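Local coordinates for RNA-dependent RNA Polymerase (Bombyx mori cytoplasmic polyhedrosis virus, PDB 6TZ0), which synthesises RNA on an RNA template, transcribing the double-stranded genome of the virus into plus strands and, after core assembly, making the complementary minus strands, at residues G1055-A1058 with F1059-G1063; R1175-Y1178 with N1179-Y1183; T120-Y123 with K124-A127. One frame throughout, in Å; residues are numbered along the deposited sequence.

Overall arrangement
All three contacts lie within single helices, and none is close to the annotated nucleotide or magnesium sites. Along the chain interaction 3 comes first, near the start of helix 121-134 in the N-terminal family region; interaction 1, on helix 1054-1062, and interaction 2, on helix 1174-1188, follow in the C-terminal region. The two C-terminal contacts have centres about 18 Å apart and touch through Leu1062 CD1 and Tyr1183 CD1, 4.1 Å from each other. Interaction 3 sits across the chain's centre, its centre about 62 Å from that of interaction 1 and 68 Å from that of interaction 2. Helices 1054-1062 and 1174-1188 thus pack on each other within the C-terminal region, far from helix 121-134.

Interaction 1. Residues G1055-A1058 with F1059-G1063; sequences GWFA and FALLG
Phe1057 and Leu1061, one helical turn apart, make the apolar side-chain contact of this stretch. Leu1061 CG lies over one face of the ring, and Leu1061 CD1 comes within 3.6 Å of Phe1057 CE2. Phe1057 swings its ring away from its own backbone N (chi1 -164°), which brings the CD2-CE2 side of the ring forward to Leu1061. This partly exposed ring forms the looser side of the contact.

The tight part is the backbone and the small residues on it. Phe1059 N bonds to Gly1055 O at 3.0 Å, and Ala1060 N to Trp1056 O at 2.9 Å. Leu1061 N is less well held, with weak bonds to Phe1057 O and Ala1058 O, whereas Leu1062 N meets Ala1058 O at 2.9 Å with a nearly straight angle of 169°. The small side chain of Ala1058 suits its buried place against Ile1190. The backbone of Ala1060 bonds to Leu1034, and Phe1059 turns its ring to His1036.

Gly1063 N then bonds to Phe1059 O at 3.0 Å. Its phi of 93° is positive, and at its backbone angles a side chain would be jammed against Leu1062 O, so glycine suits the place. The whole is a short, largely buried alpha-helix ended by a glycine.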
loop_
_atom_site.group_PDB
_atom_site.type_symbol
_atom_site.label_atom_id
_atom_site.label_comp_id
_atom_site.label_asym_id
_atom_site.label_seq_id
_atom_site.Cartn_x
_atom_site.Cartn_y
_atom_site.Cartn_z
ATOM N N GLY A 1055 17.797 -7.897 -31.807
ATOM C CA GLY A 1055 16.812 -8.604 -31.005
ATOM C C GLY A 1055 15.989 -9.569 -31.838
ATOM O O GLY A 1055 15.722 -10.700 -31.414
ATOM N N TRP A 1056 15.603 -9.139 -33.042
ATOM C CA TRP A 1056 14.943 -10.012 -34.008
ATOM C C TRP A 1056 15.807 -11.210 -34.364
ATOM O O TRP A 1056 15.318 -12.343 -34.412
ATOM C CB TRP A 1056 14.632 -9.231 -35.276
ATOM C CG TRP A 1056 13.997 -10.041 -36.342
ATOM C CD1 TRP A 1056 12.698 -10.427 -36.414
ATOM C CD2 TRP A 1056 14.655 -10.634 -37.464
ATOM N NE1 TRP A 1056 12.494 -11.192 -37.532
ATOM C CE2 TRP A 1056 13.684 -11.340 -38.189
ATOM C CE3 TRP A 1056 15.973 -10.628 -37.927
ATOM C CZ2 TRP A 1056 13.984 -12.029 -39.356
ATOM C CZ3 TRP A 1056 16.269 -11.314 -39.085
ATOM C CH2 TRP A 1056 15.280 -12.004 -39.787
ATOM N N PHE A 1057 17.095 -10.983 -34.610
ATOM C CA PHE A 1057 17.963 -12.064 -35.051
ATOM C C PHE A 1057 18.309 -12.995 -33.901
ATOM O O PHE A 1057 18.477 -14.200 -34.106
ATOM C CB PHE A 1057 19.220 -11.476 -35.685
ATOM C CG PHE A 1057 20.007 -12.449 -36.501
ATOM C CD1 PHE A 1057 19.527 -12.878 -37.722
ATOM C CD2 PHE A 1057 21.244 -12.894 -36.077
ATOM C CE1 PHE A 1057 20.247 -13.762 -38.489
ATOM C CE2 PHE A 1057 21.973 -13.770 -36.847
ATOM C CZ PHE A 1057 21.469 -14.209 -38.051
ATOM N N ALA A 1058 18.369 -12.464 -32.678
ATOM C CA ALA A 1058 18.549 -13.312 -31.508
ATOM C C ALA A 1058 17.327 -14.183 -31.266
ATOM O O ALA A 1058 17.457 -15.335 -30.844
ATOM C CB ALA A 1058 18.839 -12.457 -30.277
ATOM N N PHE A 1059 16.131 -13.648 -31.526
ATOM C CA PHE A 1059 14.925 -14.464 -31.433
ATOM C C PHE A 1059 14.902 -15.518 -32.530
ATOM O O PHE A 1059 14.509 -16.664 -32.292
ATOM C CB PHE A 1059 13.702 -13.557 -31.508
ATOM C CG PHE A 1059 12.405 -14.217 -31.135
ATOM C CD1 PHE A 1059 12.134 -14.539 -29.817
ATOM C CD2 PHE A 1059 11.427 -14.448 -32.087
ATOM C CE1 PHE A 1059 10.933 -15.115 -29.466
ATOM C CE2 PHE A 1059 10.223 -15.024 -31.736
ATOM C CZ PHE A 1059 9.980 -15.362 -30.428
ATOM N N ALA A 1060 15.363 -15.155 -33.727
ATOM C CA ALA A 1060 15.435 -16.077 -34.851
ATOM C C ALA A 1060 16.504 -17.146 -34.676
ATOM O O ALA A 1060 16.457 -18.162 -35.371
ATOM C CB ALA A 1060 15.702 -15.299 -36.136
ATOM N N LEU A 1061 17.489 -16.925 -33.811
ATOM C CA LEU A 1061 18.505 -17.939 -33.558
ATOM C C LEU A 1061 18.203 -18.796 -32.338
ATOM O O LEU A 1061 18.263 -20.024 -32.422
ATOM C CB LEU A 1061 19.884 -17.300 -33.389
ATOM C CG LEU A 1061 20.603 -16.706 -34.590
ATOM C CD1 LEU A 1061 21.888 -16.095 -34.108
ATOM C CD2 LEU A 1061 20.874 -17.763 -35.625
ATOM N N LEU A 1062 17.895 -18.178 -31.199
ATOM C CA LEU A 1062 17.756 -18.923 -29.954
ATOM C C LEU A 1062 16.334 -19.382 -29.692
ATOM O O LEU A 1062 16.133 -20.370 -28.980
ATOM C CB LEU A 1062 18.219 -18.089 -28.757
ATOM C CG LEU A 1062 19.702 -17.970 -28.407
ATOM C CD1 LEU A 1062 20.353 -19.336 -28.294
ATOM C CD2 LEU A 1062 20.455 -17.075 -29.358
ATOM N N GLY A 1063 15.346 -18.677 -30.225
ATOM C CA GLY A 1063 13.957 -19.030 -30.026
ATOM C C GLY A 1063 13.348 -18.310 -28.842
ATOM O O GLY A 1063 13.948 -17.434 -28.216
#

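Interaction 2. Residues R1175-Y1178 with N1179-Y1183; sequences RALY and NIFSY
Leu1177 and Phe1181 carry the main apolar contact, one turn apart on the helix. Leu1177 CG stands over the face of the phenylalanine ring in a CH-pi contact, 4.3 Å from the centroid, and its CD1 reaches Phe1181 CE1 at 3.9 Å. The leucine gets there because its CG is anti to the backbone N (chi1 176°), sending the branched end forward. Leu1177 O also sits above that ring, offset toward the rim. Tyr1178 adds a second apolar touch, its CD1 lying 4.0 Å from Phe1181 CD2. Flat aromatic residues suit this surface: Phe1181 also stacks on Tyr1022 and meets Tyr1139 edge-to-face, while Tyr1178 packs on Met1200 and Leu1202 of strand 1196-1202 and sends its hydroxyl to Tyr1168 O. Small Ala1176 and branched Ile1180 fit against Val1076 of helix 1074-1080.

Among the polar interactions, the backbone makes four regular helical bonds, from the N atoms of Asn1179 to Ser1182 to the carbonyls four residues earlier. Ser1182 folds its hydroxyl back (chi1 63°) to donate to Asn1179 O at 2.8 Å, approaching from above the carbonyl plane. Tyr1183 N reaches the same oxygen from the same face at 2.9 Å. Serine fits here because a short hydroxyl can be satisfied by its own helix.

Van der Waals contact completes the account. Exposed Arg1175 passes its aliphatic CG 3.9 Å from ND2 of buried Asn1179, whose compact amide also touches Glu1159; guanidinium and amide planes stand 87° apart. These features belong to a largely buried helix, the connecting helix of a beta-alpha-beta unit between strands 1162-1163 and 1196-1202.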
loop_
_atom_site.group_PDB
_atom_site.type_symbol
_atom_site.label_atom_id
_atom_site.label_comp_id
_atom_site.label_asym_id
_atom_site.label_seq_id
_atom_site.Cartn_x
_atom_site.Cartn_y
_atom_site.Cartn_z
ATOM N N ARG A 1175 28.556 -31.004 -20.406
ATOM C CA ARG A 1175 27.578 -30.695 -21.446
ATOM C C ARG A 1175 26.852 -29.388 -21.161
ATOM O O ARG A 1175 26.816 -28.489 -22.012
ATOM C CB ARG A 1175 26.594 -31.856 -21.582
ATOM C CG ARG A 1175 25.595 -31.732 -22.720
ATOM C CD ARG A 1175 24.776 -33.006 -22.857
ATOM N NE ARG A 1175 23.852 -32.959 -23.986
ATOM C CZ ARG A 1175 22.583 -32.568 -23.909
ATOM N NH1 ARG A 1175 22.065 -32.200 -22.748
ATOM N NH2 ARG A 1175 21.825 -32.560 -24.996
ATOM N N ALA A 1176 26.316 -29.246 -19.949
ATOM C CA ALA A 1176 25.643 -28.019 -19.543
ATOM C C ALA A 1176 26.595 -26.837 -19.451
ATOM O O ALA A 1176 26.214 -25.710 -19.782
ATOM C CB ALA A 1176 24.960 -28.235 -18.198
ATOM N N LEU A 1177 27.824 -27.105 -19.017
ATOM C CA LEU A 1177 28.858 -26.085 -18.901
ATOM C C LEU A 1177 29.223 -25.500 -20.260
ATOM O O LEU A 1177 29.362 -24.290 -20.398
ATOM C CB LEU A 1177 30.107 -26.669 -18.245
ATOM C CG LEU A 1177 31.309 -25.734 -18.133
ATOM C CD1 LEU A 1177 31.031 -24.623 -17.136
ATOM C CD2 LEU A 1177 32.551 -26.507 -17.730
ATOM N N TYR A 1178 29.362 -26.357 -21.266
ATOM C CA TYR A 1178 29.679 -25.890 -22.611
ATOM C C TYR A 1178 28.468 -25.235 -23.263
ATOM O O TYR A 1178 28.626 -24.316 -24.077
ATOM C CB TYR A 1178 30.170 -27.051 -23.472
ATOM C CG TYR A 1178 31.440 -27.735 -23.009
ATOM C CD1 TYR A 1178 32.328 -27.115 -22.141
ATOM C CD2 TYR A 1178 31.724 -29.035 -23.412
ATOM C CE1 TYR A 1178 33.469 -27.760 -21.710
ATOM C CE2 TYR A 1178 32.859 -29.686 -22.983
ATOM C CZ TYR A 1178 33.727 -29.042 -22.132
ATOM O OH TYR A 1178 34.865 -29.679 -21.706
ATOM N N ASN A 1179 27.259 -25.688 -22.910
ATOM C CA ASN A 1179 26.047 -25.017 -23.375
ATOM C C ASN A 1179 25.951 -23.603 -22.826
ATOM O O ASN A 1179 25.527 -22.684 -23.532
ATOM C CB ASN A 1179 24.808 -25.814 -22.973
ATOM C CG ASN A 1179 24.653 -27.084 -23.759
ATOM O OD1 ASN A 1179 24.940 -27.124 -24.950
ATOM N ND2 ASN A 1179 24.167 -28.126 -23.105
ATOM N N ILE A 1180 26.348 -23.412 -21.568
ATOM C CA ILE A 1180 26.376 -22.077 -20.977
ATOM C C ILE A 1180 27.425 -21.206 -21.655
ATOM O O ILE A 1180 27.180 -20.020 -21.922
ATOM C CB ILE A 1180 26.592 -22.187 -19.455
ATOM C CG1 ILE A 1180 25.306 -22.673 -18.790
ATOM C CG2 ILE A 1180 27.081 -20.892 -18.840
ATOM C CD1 ILE A 1180 25.452 -22.984 -17.351
ATOM N N PHE A 1181 28.599 -21.786 -21.954
ATOM C CA PHE A 1181 29.644 -21.084 -22.707
ATOM C C PHE A 1181 29.124 -20.562 -24.038
ATOM O O PHE A 1181 29.226 -19.361 -24.337
ATOM C CB PHE A 1181 30.831 -22.008 -22.977
ATOM C CG PHE A 1181 31.694 -22.283 -21.789
ATOM C CD1 PHE A 1181 31.517 -21.611 -20.594
ATOM C CD2 PHE A 1181 32.729 -23.192 -21.895
ATOM C CE1 PHE A 1181 32.333 -21.870 -19.521
ATOM C CE2 PHE A 1181 33.552 -23.447 -20.832
ATOM C CZ PHE A 1181 33.358 -22.777 -19.644
ATOM N N SER A 1182 28.516 -21.451 -24.822
ATOM C CA SER A 1182 27.988 -21.078 -26.128
ATOM C C SER A 1182 26.839 -20.080 -26.017
ATOM O O SER A 1182 26.773 -19.121 -26.792
ATOM C CB SER A 1182 27.549 -22.336 -26.864
ATOM O OG SER A 1182 26.498 -22.969 -26.168
ATOM N N TYR A 1183 25.963 -20.254 -25.026
ATOM C CA TYR A 1183 24.788 -19.397 -24.875
ATOM C C TYR A 1183 25.173 -17.972 -24.507
ATOM O O TYR A 1183 24.688 -17.007 -25.116
ATOM C CB TYR A 1183 23.868 -20.001 -23.818
ATOM C CG TYR A 1183 22.638 -19.198 -23.483
ATOM C CD1 TYR A 1183 21.586 -19.105 -24.376
ATOM C CD2 TYR A 1183 22.509 -18.585 -22.249
ATOM C CE1 TYR A 1183 20.459 -18.394 -24.067
ATOM C CE2 TYR A 1183 21.387 -17.871 -21.930
ATOM C CZ TYR A 1183 20.365 -17.781 -22.842
ATOM O OH TYR A 1183 19.237 -17.069 -22.528
#

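Interaction 3. Residues T120-Y123 with K124-A127; sequences TKMY and KLHA
Met122 and His126 lie side by side and point the same way, with Met122 CE 3.9 Å from His126 NE2. The methionine owes this to a doubly bent chain: after CG sets off beside the backbone N (chi1 -63°), turns at chi2 and chi3 curl the methyl back toward the ring. An unbranched, flexible thioether chain is well suited to such a curl. The imidazole presents its edge to Met122 O, which lies close to the ring plane and 3.1 Å from His126 CD2. One face of the ring is approached by Leu125 CD2, offset toward the rim, so methyl groups from both neighbours border the histidine. Lys124 runs the other way: its CG passes Thr120 O, 3.3 Å away, before the chain leads off.

Beneath these side chains the backbone is regular, with Lys124 N bonding to Thr120 O at 3.0 Å and Ala127 N to Tyr123 O at 2.9 Å. Thr120 holds the N-cap position without a capping bond; its hydroxyl turns to Glu117 O and Pro118 O. Lys121 curls its chain so that NZ hydrogen-bonds to Glu92 O, and it packs on Ile345 of the neighbouring Viral structural protein 4 chain. Thus the first turns of helix 121-134 lie against the preceding loop, where Tyr116 meets the His126 ring and Asn114 touches Tyr123.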
loop_
_atom_site.group_PDB
_atom_site.type_symbol
_atom_site.label_atom_id
_atom_site.label_comp_id
_atom_site.label_asym_id
_atom_site.label_seq_id
_atom_site.Cartn_x
_atom_site.Cartn_y
_atom_site.Cartn_z
ATOM N N THR A 120 1.872 33.718 11.571
ATOM C CA THR A 120 0.714 34.240 10.866
ATOM C C THR A 120 0.402 33.271 9.735
ATOM O O THR A 120 1.293 32.567 9.254
ATOM C CB THR A 120 1.001 35.664 10.342
ATOM O OG1 THR A 120 1.564 36.445 11.400
ATOM C CG2 THR A 120 -0.262 36.378 9.878
ATOM N N LYS A 121 -0.872 33.216 9.335
ATOM C CA LYS A 121 -1.307 32.292 8.292
ATOM C C LYS A 121 -0.635 32.597 6.958
ATOM O O LYS A 121 -0.220 31.680 6.237
ATOM C CB LYS A 121 -2.828 32.365 8.156
ATOM C CG LYS A 121 -3.447 31.330 7.241
ATOM C CD LYS A 121 -3.260 29.925 7.788
ATOM C CE LYS A 121 -3.955 29.762 9.129
ATOM N NZ LYS A 121 -5.430 29.905 9.029
ATOM N N MET A 122 -0.487 33.884 6.632
ATOM C CA MET A 122 0.173 34.264 5.388
ATOM C C MET A 122 1.668 33.988 5.439
ATOM O O MET A 122 2.275 33.682 4.407
ATOM C CB MET A 122 -0.090 35.731 5.085
ATOM C CG MET A 122 -1.548 36.049 4.862
ATOM S SD MET A 122 -2.291 35.053 3.560
ATOM C CE MET A 122 -1.460 35.690 2.112
ATOM N N TYR A 123 2.264 34.043 6.629
ATOM C CA TYR A 123 3.670 33.687 6.767
ATOM C C TYR A 123 3.891 32.201 6.520
ATOM O O TYR A 123 4.839 31.821 5.821
ATOM C CB TYR A 123 4.171 34.074 8.151
ATOM C CG TYR A 123 5.629 33.775 8.372
ATOM C CD1 TYR A 123 6.609 34.588 7.827
ATOM C CD2 TYR A 123 6.026 32.675 9.117
ATOM C CE1 TYR A 123 7.943 34.315 8.020
ATOM C CE2 TYR A 123 7.358 32.394 9.313
ATOM C CZ TYR A 123 8.310 33.218 8.765
ATOM O OH TYR A 123 9.640 32.942 8.961
ATOM N N LYS A 124 3.019 31.355 7.086
ATOM C CA LYS A 124 3.080 29.915 6.846
ATOM C C LYS A 124 2.850 29.594 5.377
ATOM O O LYS A 124 3.535 28.737 4.806
ATOM C CB LYS A 124 2.030 29.197 7.690
ATOM C CG LYS A 124 2.119 29.417 9.174
ATOM C CD LYS A 124 3.292 28.719 9.789
ATOM C CE LYS A 124 3.314 28.999 11.274
ATOM N NZ LYS A 124 2.111 28.426 11.933
ATOM N N LEU A 125 1.914 30.307 4.747
ATOM C CA LEU A 125 1.596 30.083 3.342
ATOM C C LEU A 125 2.768 30.438 2.434
ATOM O O LEU A 125 3.111 29.670 1.530
ATOM C CB LEU A 125 0.349 30.885 2.978
ATOM C CG LEU A 125 -0.351 30.740 1.631
ATOM C CD1 LEU A 125 -1.813 30.904 1.862
ATOM C CD2 LEU A 125 0.092 31.817 0.679
ATOM N N HIS A 126 3.413 31.580 2.671
ATOM C CA HIS A 126 4.541 31.953 1.826
ATOM C C HIS A 126 5.803 31.159 2.140
ATOM O O HIS A 126 6.616 30.938 1.236
ATOM C CB HIS A 126 4.783 33.454 1.923
ATOM C CG HIS A 126 3.773 34.266 1.177
ATOM N ND1 HIS A 126 3.878 34.524 -0.171
ATOM C CD2 HIS A 126 2.604 34.820 1.574
ATOM C CE1 HIS A 126 2.841 35.242 -0.563
ATOM N NE2 HIS A 126 2.051 35.433 0.478
ATOM N N ALA A 127 5.968 30.678 3.376
ATOM C CA ALA A 127 7.060 29.745 3.649
ATOM C C ALA A 127 6.843 28.419 2.934
ATOM O O ALA A 127 7.794 27.820 2.413
ATOM C CB ALA A 127 7.199 29.521 5.151
#